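Local structure of linoleate 11-lipoxygenase (Gaeumannomyces graminis, 5FX8) at residues 262-265 with 270-273; 251-254 with 258-261; 409-414 with 566-571; 47-52 with 417-422. The protein oxidises linoleic and alpha-linolenic acids with molecular oxygen at a catalytic manganese ion, forming 11S- and 13R-hydroperoxy fatty acids. All coordinates share one frame; numbering follows the deposited sequence.

In the fold
The four contacts form two pairs on opposite sides of the chain's centre. Contacts 1 and 2 adjoin, with centres about 10 Å apart: strand 261-262 joins them, and Ile252 on the neighbouring strand touches both Tyr262 and Trp271. Contacts 3 and 4 share helix 396-420, their centres about 13 Å apart, and those centres lie 51 to 60 Å from those of the first pair. Contacts 1 and 3 are buried and rest on rings, a proline over an indole in one and an edge-to-face aromatic pair in the other. Contacts 2 and 4 are only partly buried: contact 2 mixes backbone hydrogen bonding, water and a long salt bridge, whereas contact 4 leans on one leucine.

Contact 1 (262-265 with 270-273); sequences YTPL and DWLL
Pro264 lies over one face of the Trp271 indole. Its CD stands 3.5 Å from the centroid of the six-membered ring and only 9° off the ring normal, a CH-pi contact, and beside it CG meets Trp271 CZ2 at 3.5 Å. The peptide link before the proline covers the same face nearer its rim, where Thr263 C approaches Trp271 CE3 at 3.3 Å. The Tyr262 side chain crosses that of Asp270 at about a right angle: CD2 is 3.6 Å from Asp270 O, CE2 is 3.7 Å from Asp270 CB, and the planes of ring and carboxylate are 72° apart. With CG anti to the backbone N (chi1 170°), Trp271 extends its indole from the helix to lie against the loop. Its NE1 is hydrogen-bonded to Asp161, which helps fix the rotation of the ring. The contact seats the turn after strand 261-262 on the start of helix 268-305, the helix that further along carries the manganese ligands His290 and His294. No hydrogen bond links the two segments. The chemistry is therefore that of an electron-rich indole meeting proline C-H groups, those of CD being probably slightly polarised by the adjoining nitrogen, with the polar peptide laid on the same face and dispersion holding the rest.

Contact 2 (251-254 with 258-261); sequences AIKT and VDLT
Lys253 and Thr261 sit opposite each other as a non-hydrogen-bonded pair of an antiparallel beta hairpin, their CA atoms 4.3 Å apart and both side chains on the same face of the sheet. The hairpin joins strands 246-253 and 261-262 at the edge of the antiparallel sheet. The lysine can be followed outward. CB stands beside the Thr261 hydroxyl; CG, anti to the backbone N (chi1 -161°), comes within 3.5 Å of Thr261 OG1 and within 3.4 Å of Asp259 OD1. CD continues past the same carboxylate oxygen at 3.6 Å, and CE lies alongside it too. The chain stays extended to its tip, where NZ forms a long salt bridge, 3.9 Å to Asp259 OD2. The aliphatic part of the lysine thus does most of the touching, and the charges meet only loosely. Asp259 itself has positive phi (73°), in the loop that turns the chain back. One residue on from the lysine, Thr254 N donates to Leu260 O at 3.2 Å, with an N-H...O angle of 163°. A water finishes the turn: it lies 2.7 Å from Thr254 OG1 and accepts from Leu260 N at 3.0 Å.

Contact 3 (409-414 with 566-571); sequences RRFMQA and PGYAAA
Phe411 is the large bump here, and it fits into the hollow between Ala571 and Tyr568 on the facing helix. Its ring goes in edge first. CD2 reaches 3.5 Å from Ala571 CB and also passes Ala571 O, which lies near the ring plane, while CZ points at Tyr568, 3.7 Å from CE2. The two rings make an edge-to-face (T-shaped) pair: the rim of Phe411 is turned to the face of Tyr568, planes at 88° and centroids 5.5 Å apart. Helices 396-420 and 566-587 of the largely helical lipoxygenase fold run antiparallel at this point, the axes of the short segments 9.1 Å apart and their directions 172° from each other. The small residues at the interface are consistent with that spacing: Ala414, one turn on from Phe411, meets Ala571 methyl to methyl, CB to CB 3.5 Å. With CG anti to the backbone N (chi1 173°), the Phe411 ring extends toward the facing helix, beside the Ala571 methyl. Outside the two segments, the ring of Phe555 stacks with Phe411, and the backbone oxygen of the same residue is hydrogen-bonded to Tyr568 OH, securing the far end of the tyrosine.

Contact 4 (47-52 with 417-422); sequences YTLPNN and DSTYGA. Unlike the reference sequence in segment 47-52: Asn52 (reference Lys).
Leu49 carries this contact, with its two methyls spread over the last turn of helix 396-420. CD1 reaches 3.4 Å from Thr419 O and 3.6 Å from Tyr420 CD1, so it touches both the backbone and the ring. CD2 takes the other branch, 3.7 Å from Thr419 CG2 and 3.9 Å from Tyr420 OH. The leucine crosses the tyrosine at about a right angle, and its methyl meets the ring obliquely. Thr419 presents its methyl rather than its hydroxyl to the leucine: OG1 is beside the backbone N (chi1 -63°), which leaves CG2 anti to it, and the hydroxyl turns back to a hydrogen bond with Phe415 O, one turn earlier. That same CG2 also lies over one face of the Tyr420 ring, toward its rim, so threonine, tyrosine and leucine pack as a group. The tyrosine's polar end is tied down by Asp433, hydrogen-bonded to its OH, and Leu49 touches this aspartate too. In this way the N-terminal loop leading to helix 56-69 lies across the end of helix 396-420, which stops just after Tyr420. No hydrogen bond joins the two segments, and the threonine and tyrosine hydroxyls have partners elsewhere; what the leucine adds is mostly apolar cover, over a carbonyl oxygen as well as a methyl and a ring, and it is not directional.

Contact 1 (262-265 with 270-273)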
loop_
_atom_site.group_PDB
_atom_site.type_symbol
_atom_site.label_atom_id
_atom_site.label_comp_id
_atom_site.label_asym_id
_atom_site.label_seq_id
_atom_site.Cartn_x
_atom_site.Cartn_y
_atom_site.Cartn_z
ATOM N N TYR A 262 21.862 -21.918 15.152
ATOM C CA TYR A 262 22.110 -22.481 13.834
ATOM C C TYR A 262 23.146 -21.672 13.055
ATOM O O TYR A 262 23.424 -20.505 13.341
ATOM C CB TYR A 262 20.818 -22.542 13.028
ATOM C CG TYR A 262 19.736 -23.383 13.634
ATOM C CD1 TYR A 262 18.867 -22.857 14.577
ATOM C CD2 TYR A 262 19.553 -24.686 13.231
ATOM C CE1 TYR A 262 17.888 -23.612 15.101
ATOM C CE2 TYR A 262 18.580 -25.437 13.753
ATOM C CZ TYR A 262 17.753 -24.901 14.689
ATOM O OH TYR A 262 16.759 -25.662 15.217
ATOM N N THR A 263 23.685 -22.302 12.027
ATOM C CA THR A 263 24.750 -21.724 11.228
ATOM C C THR A 263 24.560 -22.271 9.826
ATOM O O THR A 263 23.899 -23.301 9.664
ATOM C CB THR A 263 26.129 -22.101 11.821
ATOM O OG1 THR A 263 26.424 -21.262 12.941
ATOM C CG2 THR A 263 27.204 -21.967 10.860
ATOM N N PRO A 264 25.069 -21.593 8.789
ATOM C CA PRO A 264 25.103 -22.230 7.464
ATOM C C PRO A 264 25.903 -23.531 7.417
ATOM O O PRO A 264 25.920 -24.179 6.371
ATOM C CB PRO A 264 25.738 -21.162 6.576
ATOM C CG PRO A 264 25.433 -19.899 7.241
ATOM C CD PRO A 264 25.364 -20.158 8.715
ATOM N N LEU A 265 26.564 -23.931 8.497
ATOM C CA LEU A 265 27.252 -25.215 8.572
ATOM C C LEU A 265 26.400 -26.322 9.189
ATOM O O LEU A 265 26.830 -27.477 9.193
ATOM C CB LEU A 265 28.556 -25.079 9.375
ATOM C CG LEU A 265 29.619 -24.195 8.740
ATOM C CD1 LEU A 265 30.877 -24.311 9.545
ATOM C CD2 LEU A 265 29.847 -24.585 7.289
ATOM N N ASP A 270 18.099 -27.727 8.585
ATOM C CA ASP A 270 18.128 -26.957 9.819
ATOM C C ASP A 270 18.428 -25.494 9.541
ATOM O O ASP A 270 17.786 -24.605 10.106
ATOM C CB ASP A 270 19.150 -27.521 10.789
ATOM C CG ASP A 270 18.698 -28.813 11.423
ATOM O OD1 ASP A 270 17.512 -29.172 11.294
ATOM O OD2 ASP A 270 19.541 -29.474 12.059
ATOM N N TRP A 271 19.417 -25.219 8.690
ATOM C CA TRP A 271 19.758 -23.829 8.427
ATOM C C TRP A 271 18.641 -23.151 7.675
ATOM O O TRP A 271 18.280 -22.012 7.985
ATOM C CB TRP A 271 21.059 -23.720 7.644
ATOM C CG TRP A 271 21.354 -22.333 7.141
ATOM C CD1 TRP A 271 21.416 -21.954 5.853
ATOM C CD2 TRP A 271 21.597 -21.146 7.918
ATOM N NE1 TRP A 271 21.699 -20.609 5.752
ATOM C CE2 TRP A 271 21.815 -20.089 7.006
ATOM C CE3 TRP A 271 21.655 -20.872 9.288
ATOM C CZ2 TRP A 271 22.083 -18.792 7.410
ATOM C CZ3 TRP A 271 21.936 -19.571 9.692
ATOM C CH2 TRP A 271 22.147 -18.552 8.758
ATOM N N LEU A 272 18.065 -23.846 6.700
ATOM C CA LEU A 272 16.950 -23.261 5.975
ATOM C C LEU A 272 15.799 -22.942 6.920
ATOM O O LEU A 272 15.203 -21.863 6.838
ATOM C CB LEU A 272 16.516 -24.192 4.853
ATOM C CG LEU A 272 15.285 -23.769 4.064
ATOM C CD1 LEU A 272 15.437 -22.414 3.470
ATOM C CD2 LEU A 272 15.023 -24.745 2.973
ATOM N N LEU A 273 15.523 -23.834 7.875
ATOM C CA LEU A 273 14.435 -23.598 8.815
ATOM C C LEU A 273 14.760 -22.465 9.766
ATOM O O LEU A 273 13.859 -21.764 10.229
ATOM C CB LEU A 273 14.121 -24.862 9.613
ATOM C CG LEU A 273 12.877 -24.748 10.499
ATOM C CD1 LEU A 273 11.682 -24.439 9.655
ATOM C CD2 LEU A 273 12.653 -26.020 11.217
#

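Contact 2 (251-254 with 258-261)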
loop_
_atom_site.group_PDB
_atom_site.type_symbol
_atom_site.label_atom_id
_atom_site.label_comp_id
_atom_site.label_asym_id
_atom_site.label_seq_id
_atom_site.Cartn_x
_atom_site.Cartn_y
_atom_site.Cartn_z
ATOM N N ALA A 251 25.063 -16.538 12.219
ATOM C CA ALA A 251 24.368 -17.467 13.097
ATOM C C ALA A 251 22.961 -16.961 13.380
ATOM O O ALA A 251 22.655 -15.784 13.205
ATOM C CB ALA A 251 25.131 -17.665 14.405
ATOM N N ILE A 252 22.105 -17.872 13.826
ATOM C CA ILE A 252 20.739 -17.552 14.212
ATOM C C ILE A 252 20.441 -18.278 15.510
ATOM O O ILE A 252 20.585 -19.498 15.584
ATOM C CB ILE A 252 19.724 -17.946 13.120
ATOM C CG1 ILE A 252 19.993 -17.161 11.837
ATOM C CG2 ILE A 252 18.297 -17.691 13.585
ATOM C CD1 ILE A 252 19.099 -17.528 10.673
ATOM N N LYS A 253 20.026 -17.541 16.530
ATOM C CA LYS A 253 19.677 -18.102 17.824
ATOM C C LYS A 253 18.186 -17.898 18.075
ATOM O O LYS A 253 17.703 -16.763 18.034
ATOM C CB LYS A 253 20.501 -17.443 18.926
ATOM C CG LYS A 253 20.565 -18.233 20.190
ATOM C CD LYS A 253 21.084 -17.418 21.319
ATOM C CE LYS A 253 21.248 -18.272 22.527
ATOM N NZ LYS A 253 21.412 -17.406 23.688
ATOM N N THR A 254 17.467 -18.983 18.373
ATOM C CA THR A 254 16.008 -18.924 18.437
ATOM C C THR A 254 15.498 -18.224 19.679
ATOM O O THR A 254 14.401 -17.661 19.655
ATOM C CB THR A 254 15.405 -20.313 18.452
ATOM O OG1 THR A 254 15.626 -20.872 19.745
ATOM C CG2 THR A 254 16.031 -21.180 17.389
ATOM N N VAL A 258 14.621 -24.972 23.787
ATOM C CA VAL A 258 15.969 -25.360 24.158
ATOM C C VAL A 258 17.010 -24.363 23.689
ATOM O O VAL A 258 18.180 -24.481 24.086
ATOM C CB VAL A 258 16.260 -26.754 23.590
ATOM C CG1 VAL A 258 15.202 -27.740 24.068
ATOM C CG2 VAL A 258 16.290 -26.667 22.099
ATOM N N ASP A 259 16.623 -23.406 22.834
ATOM C CA ASP A 259 17.448 -22.245 22.514
ATOM C C ASP A 259 18.633 -22.614 21.628
ATOM O O ASP A 259 19.783 -22.331 21.957
ATOM C CB ASP A 259 17.919 -21.583 23.810
ATOM C CG ASP A 259 18.269 -20.155 23.632
ATOM O OD1 ASP A 259 18.555 -19.766 22.491
ATOM O OD2 ASP A 259 18.254 -19.418 24.629
ATOM N N LEU A 260 18.370 -23.221 20.487
ATOM C CA LEU A 260 19.474 -23.668 19.662
ATOM C C LEU A 260 20.076 -22.507 18.869
ATOM O O LEU A 260 19.449 -21.469 18.660
ATOM C CB LEU A 260 19.006 -24.763 18.713
ATOM C CG LEU A 260 18.433 -26.006 19.377
ATOM C CD1 LEU A 260 18.076 -27.004 18.317
ATOM C CD2 LEU A 260 19.448 -26.578 20.291
ATOM N N THR A 261 21.307 -22.703 18.412
ATOM C CA THR A 261 21.999 -21.745 17.562
ATOM C C THR A 261 22.359 -22.436 16.258
ATOM O O THR A 261 23.089 -23.422 16.264
ATOM C CB THR A 261 23.263 -21.203 18.236
ATOM O OG1 THR A 261 22.950 -20.715 19.542
ATOM C CG2 THR A 261 23.824 -20.056 17.443
HETATM O O HOH W 1 15.576 -23.561 19.512
#

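Contact 3 (409-414 with 566-571)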
loop_
_atom_site.group_PDB
_atom_site.type_symbol
_atom_site.label_atom_id
_atom_site.label_comp_id
_atom_site.label_asym_id
_atom_site.label_seq_id
_atom_site.Cartn_x
_atom_site.Cartn_y
_atom_site.Cartn_z
ATOM N N ARG A 409 13.474 16.559 -1.485
ATOM C CA ARG A 409 14.057 17.666 -0.757
ATOM C C ARG A 409 14.264 18.833 -1.684
ATOM O O ARG A 409 13.962 19.970 -1.328
ATOM C CB ARG A 409 15.363 17.250 -0.098
ATOM C CG ARG A 409 15.946 18.374 0.688
ATOM C CD ARG A 409 17.048 17.996 1.629
ATOM N NE ARG A 409 17.364 19.169 2.425
ATOM C CZ ARG A 409 16.932 19.392 3.657
ATOM N NH1 ARG A 409 16.181 18.475 4.276
ATOM N NH2 ARG A 409 17.270 20.522 4.279
ATOM N N ARG A 410 14.718 18.562 -2.902
ATOM C CA ARG A 410 14.731 19.617 -3.895
ATOM C C ARG A 410 13.362 20.278 -3.997
ATOM O O ARG A 410 13.258 21.508 -3.923
ATOM C CB ARG A 410 15.187 19.071 -5.234
ATOM C CG ARG A 410 15.290 20.114 -6.302
ATOM C CD ARG A 410 15.638 19.468 -7.613
ATOM N NE ARG A 410 16.804 18.593 -7.483
ATOM C CZ ARG A 410 18.060 19.026 -7.579
ATOM N NH1 ARG A 410 18.309 20.322 -7.804
ATOM N NH2 ARG A 410 19.068 18.173 -7.445
ATOM N N PHE A 411 12.295 19.482 -4.141
ATOM C CA PHE A 411 10.979 20.101 -4.220
ATOM C C PHE A 411 10.673 20.912 -2.970
ATOM O O PHE A 411 10.151 22.022 -3.062
ATOM C CB PHE A 411 9.878 19.077 -4.436
ATOM C CG PHE A 411 8.513 19.666 -4.352
ATOM C CD1 PHE A 411 7.853 19.760 -3.141
ATOM C CD2 PHE A 411 7.899 20.153 -5.474
ATOM C CE1 PHE A 411 6.640 20.317 -3.063
ATOM C CE2 PHE A 411 6.666 20.700 -5.400
ATOM C CZ PHE A 411 6.040 20.794 -4.191
ATOM N N MET A 412 10.931 20.358 -1.792
ATOM C CA MET A 412 10.516 21.058 -0.592
ATOM C C MET A 412 11.294 22.340 -0.438
ATOM O O MET A 412 10.761 23.343 0.032
ATOM C CB MET A 412 10.674 20.175 0.645
ATOM C CG MET A 412 9.658 19.092 0.765
ATOM S SD MET A 412 7.945 19.648 0.745
ATOM C CE MET A 412 7.137 18.076 0.975
ATOM N N GLN A 413 12.561 22.320 -0.819
ATOM C CA GLN A 413 13.374 23.525 -0.777
ATOM C C GLN A 413 12.803 24.586 -1.696
ATOM O O GLN A 413 12.654 25.745 -1.307
ATOM C CB GLN A 413 14.809 23.201 -1.160
ATOM C CG GLN A 413 15.746 24.368 -0.945
ATOM C CD GLN A 413 16.118 24.566 0.516
ATOM O OE1 GLN A 413 16.760 23.705 1.117
ATOM N NE2 GLN A 413 15.726 25.704 1.092
ATOM N N ALA A 414 12.431 24.202 -2.912
ATOM C CA ALA A 414 11.844 25.209 -3.780
ATOM C C ALA A 414 10.479 25.658 -3.275
ATOM O O ALA A 414 10.116 26.817 -3.449
ATOM C CB ALA A 414 11.762 24.699 -5.210
ATOM N N PRO A 566 3.537 30.536 -8.792
ATOM C CA PRO A 566 4.332 29.961 -9.893
ATOM C C PRO A 566 5.472 29.075 -9.449
ATOM O O PRO A 566 5.729 28.034 -10.072
ATOM C CB PRO A 566 4.852 31.207 -10.620
ATOM C CG PRO A 566 3.885 32.239 -10.305
ATOM C CD PRO A 566 3.438 31.995 -8.904
ATOM N N GLY A 567 6.175 29.487 -8.393
ATOM C CA GLY A 567 7.270 28.692 -7.876
ATOM C C GLY A 567 6.844 27.300 -7.458
ATOM O O GLY A 567 7.589 26.339 -7.652
ATOM N N TYR A 568 5.634 27.165 -6.901
ATOM C CA TYR A 568 5.131 25.837 -6.572
ATOM C C TYR A 568 5.033 24.969 -7.822
ATOM O O TYR A 568 5.443 23.804 -7.806
ATOM C CB TYR A 568 3.778 25.919 -5.857
ATOM C CG TYR A 568 3.252 24.571 -5.447
ATOM C CD1 TYR A 568 2.594 23.779 -6.360
ATOM C CD2 TYR A 568 3.431 24.076 -4.157
ATOM C CE1 TYR A 568 2.147 22.538 -6.025
ATOM C CE2 TYR A 568 2.979 22.827 -3.814
ATOM C CZ TYR A 568 2.333 22.070 -4.764
ATOM O OH TYR A 568 1.841 20.831 -4.509
ATOM N N ALA A 569 4.522 25.524 -8.927
ATOM C CA ALA A 569 4.308 24.706 -10.115
ATOM C C ALA A 569 5.619 24.367 -10.812
ATOM O O ALA A 569 5.749 23.289 -11.413
ATOM C CB ALA A 569 3.348 25.401 -11.066
ATOM N N ALA A 570 6.608 25.252 -10.715
ATOM C CA ALA A 570 7.916 24.924 -11.255
ATOM C C ALA A 570 8.591 23.841 -10.425
ATOM O O ALA A 570 9.242 22.943 -10.975
ATOM C CB ALA A 570 8.781 26.180 -11.327
ATOM N N ALA A 571 8.455 23.902 -9.095
ATOM C CA ALA A 571 9.031 22.831 -8.286
ATOM C C ALA A 571 8.322 21.516 -8.560
ATOM O O ALA A 571 8.954 20.458 -8.592
ATOM C CB ALA A 571 8.989 23.177 -6.800
#

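Contact 4 (47-52 with 417-422)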
loop_
_atom_site.group_PDB
_atom_site.type_symbol
_atom_site.label_atom_id
_atom_site.label_comp_id
_atom_site.label_asym_id
_atom_site.label_seq_id
_atom_site.Cartn_x
_atom_site.Cartn_y
_atom_site.Cartn_z
ATOM N N TYR A 47 -3.696 30.232 -1.450
ATOM C CA TYR A 47 -2.916 29.910 -0.254
ATOM C C TYR A 47 -1.922 31.037 0.016
ATOM O O TYR A 47 -1.147 31.402 -0.867
ATOM C CB TYR A 47 -2.163 28.593 -0.413
ATOM C CG TYR A 47 -3.014 27.362 -0.429
ATOM C CD1 TYR A 47 -3.403 26.748 0.748
ATOM C CD2 TYR A 47 -3.418 26.803 -1.616
ATOM C CE1 TYR A 47 -4.170 25.628 0.736
ATOM C CE2 TYR A 47 -4.185 25.692 -1.634
ATOM C CZ TYR A 47 -4.556 25.101 -0.457
ATOM O OH TYR A 47 -5.322 23.963 -0.491
ATOM N N THR A 48 -1.933 31.582 1.225
ATOM C CA THR A 48 -1.004 32.642 1.573
ATOM C C THR A 48 -0.515 32.477 3.004
ATOM O O THR A 48 -1.114 31.773 3.812
ATOM C CB THR A 48 -1.632 34.035 1.454
ATOM O OG1 THR A 48 -2.739 34.112 2.345
ATOM C CG2 THR A 48 -2.099 34.338 0.049
ATOM N N LEU A 49 0.563 33.168 3.318
ATOM C CA LEU A 49 1.061 33.288 4.671
ATOM C C LEU A 49 0.202 34.258 5.472
ATOM O O LEU A 49 -0.494 35.092 4.903
ATOM C CB LEU A 49 2.501 33.767 4.658
ATOM C CG LEU A 49 3.516 32.753 4.158
ATOM C CD1 LEU A 49 4.896 33.381 4.208
ATOM C CD2 LEU A 49 3.455 31.501 4.997
ATOM N N PRO A 50 0.203 34.148 6.804
ATOM C CA PRO A 50 -0.557 35.105 7.613
ATOM C C PRO A 50 0.122 36.445 7.759
ATOM O O PRO A 50 -0.549 37.418 8.102
ATOM C CB PRO A 50 -0.660 34.403 8.965
ATOM C CG PRO A 50 0.536 33.558 9.016
ATOM C CD PRO A 50 0.729 33.050 7.632
ATOM N N ASN A 51 1.423 36.516 7.481
ATOM C CA ASN A 51 2.214 37.721 7.725
ATOM C C ASN A 51 1.533 38.969 7.171
ATOM O O ASN A 51 1.312 39.943 7.900
ATOM C CB ASN A 51 3.608 37.535 7.122
ATOM C CG ASN A 51 4.226 36.176 7.483
ATOM O OD1 ASN A 51 3.521 35.168 7.541
ATOM N ND2 ASN A 51 5.539 36.145 7.726
ATOM N N ASN A 52 1.131 38.944 5.908
ATOM C CA ASN A 52 0.586 40.172 5.340
ATOM C C ASN A 52 -0.830 40.017 4.828
ATOM O O ASN A 52 -1.170 40.478 3.736
ATOM C CB ASN A 52 1.493 40.659 4.240
ATOM C CG ASN A 52 2.803 41.044 4.777
ATOM O OD1 ASN A 52 2.908 41.976 5.548
ATOM N ND2 ASN A 52 3.818 40.314 4.413
ATOM N N ASP A 417 11.191 28.144 -0.351
ATOM C CA ASP A 417 11.675 29.397 -0.916
ATOM C C ASP A 417 10.564 30.140 -1.651
ATOM O O ASP A 417 10.465 31.360 -1.559
ATOM C CB ASP A 417 12.861 29.155 -1.845
ATOM C CG ASP A 417 14.128 28.705 -1.113
ATOM O OD1 ASP A 417 14.317 28.970 0.101
ATOM O OD2 ASP A 417 14.950 28.064 -1.793
ATOM N N SER A 418 9.697 29.427 -2.355
ATOM C CA SER A 418 8.608 30.110 -3.041
ATOM C C SER A 418 7.629 30.744 -2.052
ATOM O O SER A 418 7.090 31.826 -2.303
ATOM C CB SER A 418 7.898 29.132 -3.972
ATOM O OG SER A 418 6.587 29.577 -4.311
ATOM N N THR A 419 7.392 30.093 -0.921
ATOM C CA THR A 419 6.421 30.618 0.031
ATOM C C THR A 419 6.963 31.796 0.827
ATOM O O THR A 419 6.227 32.736 1.123
ATOM C CB THR A 419 6.001 29.493 0.965
ATOM O OG1 THR A 419 5.365 28.498 0.187
ATOM C CG2 THR A 419 5.086 29.977 2.053
ATOM N N TYR A 420 8.231 31.745 1.199
ATOM C CA TYR A 420 8.825 32.717 2.091
ATOM C C TYR A 420 9.770 33.689 1.403
ATOM O O TYR A 420 10.196 34.656 2.035
ATOM C CB TYR A 420 9.571 31.995 3.205
ATOM C CG TYR A 420 8.659 31.241 4.112
ATOM C CD1 TYR A 420 8.028 31.883 5.147
ATOM C CD2 TYR A 420 8.430 29.879 3.937
ATOM C CE1 TYR A 420 7.200 31.212 5.985
ATOM C CE2 TYR A 420 7.595 29.193 4.766
ATOM C CZ TYR A 420 6.979 29.871 5.795
ATOM O OH TYR A 420 6.134 29.238 6.652
ATOM N N GLY A 421 10.155 33.413 0.164
ATOM C CA GLY A 421 10.827 34.343 -0.714
ATOM C C GLY A 421 12.222 34.806 -0.384
ATOM O O GLY A 421 12.424 36.014 -0.239
ATOM N N ALA A 422 13.201 33.907 -0.285
ATOM C CA ALA A 422 14.590 34.374 -0.180
ATOM C C ALA A 422 15.566 33.236 -0.431
ATOM O O ALA A 422 15.366 32.438 -1.349
ATOM C CB ALA A 422 14.888 35.023 1.181
#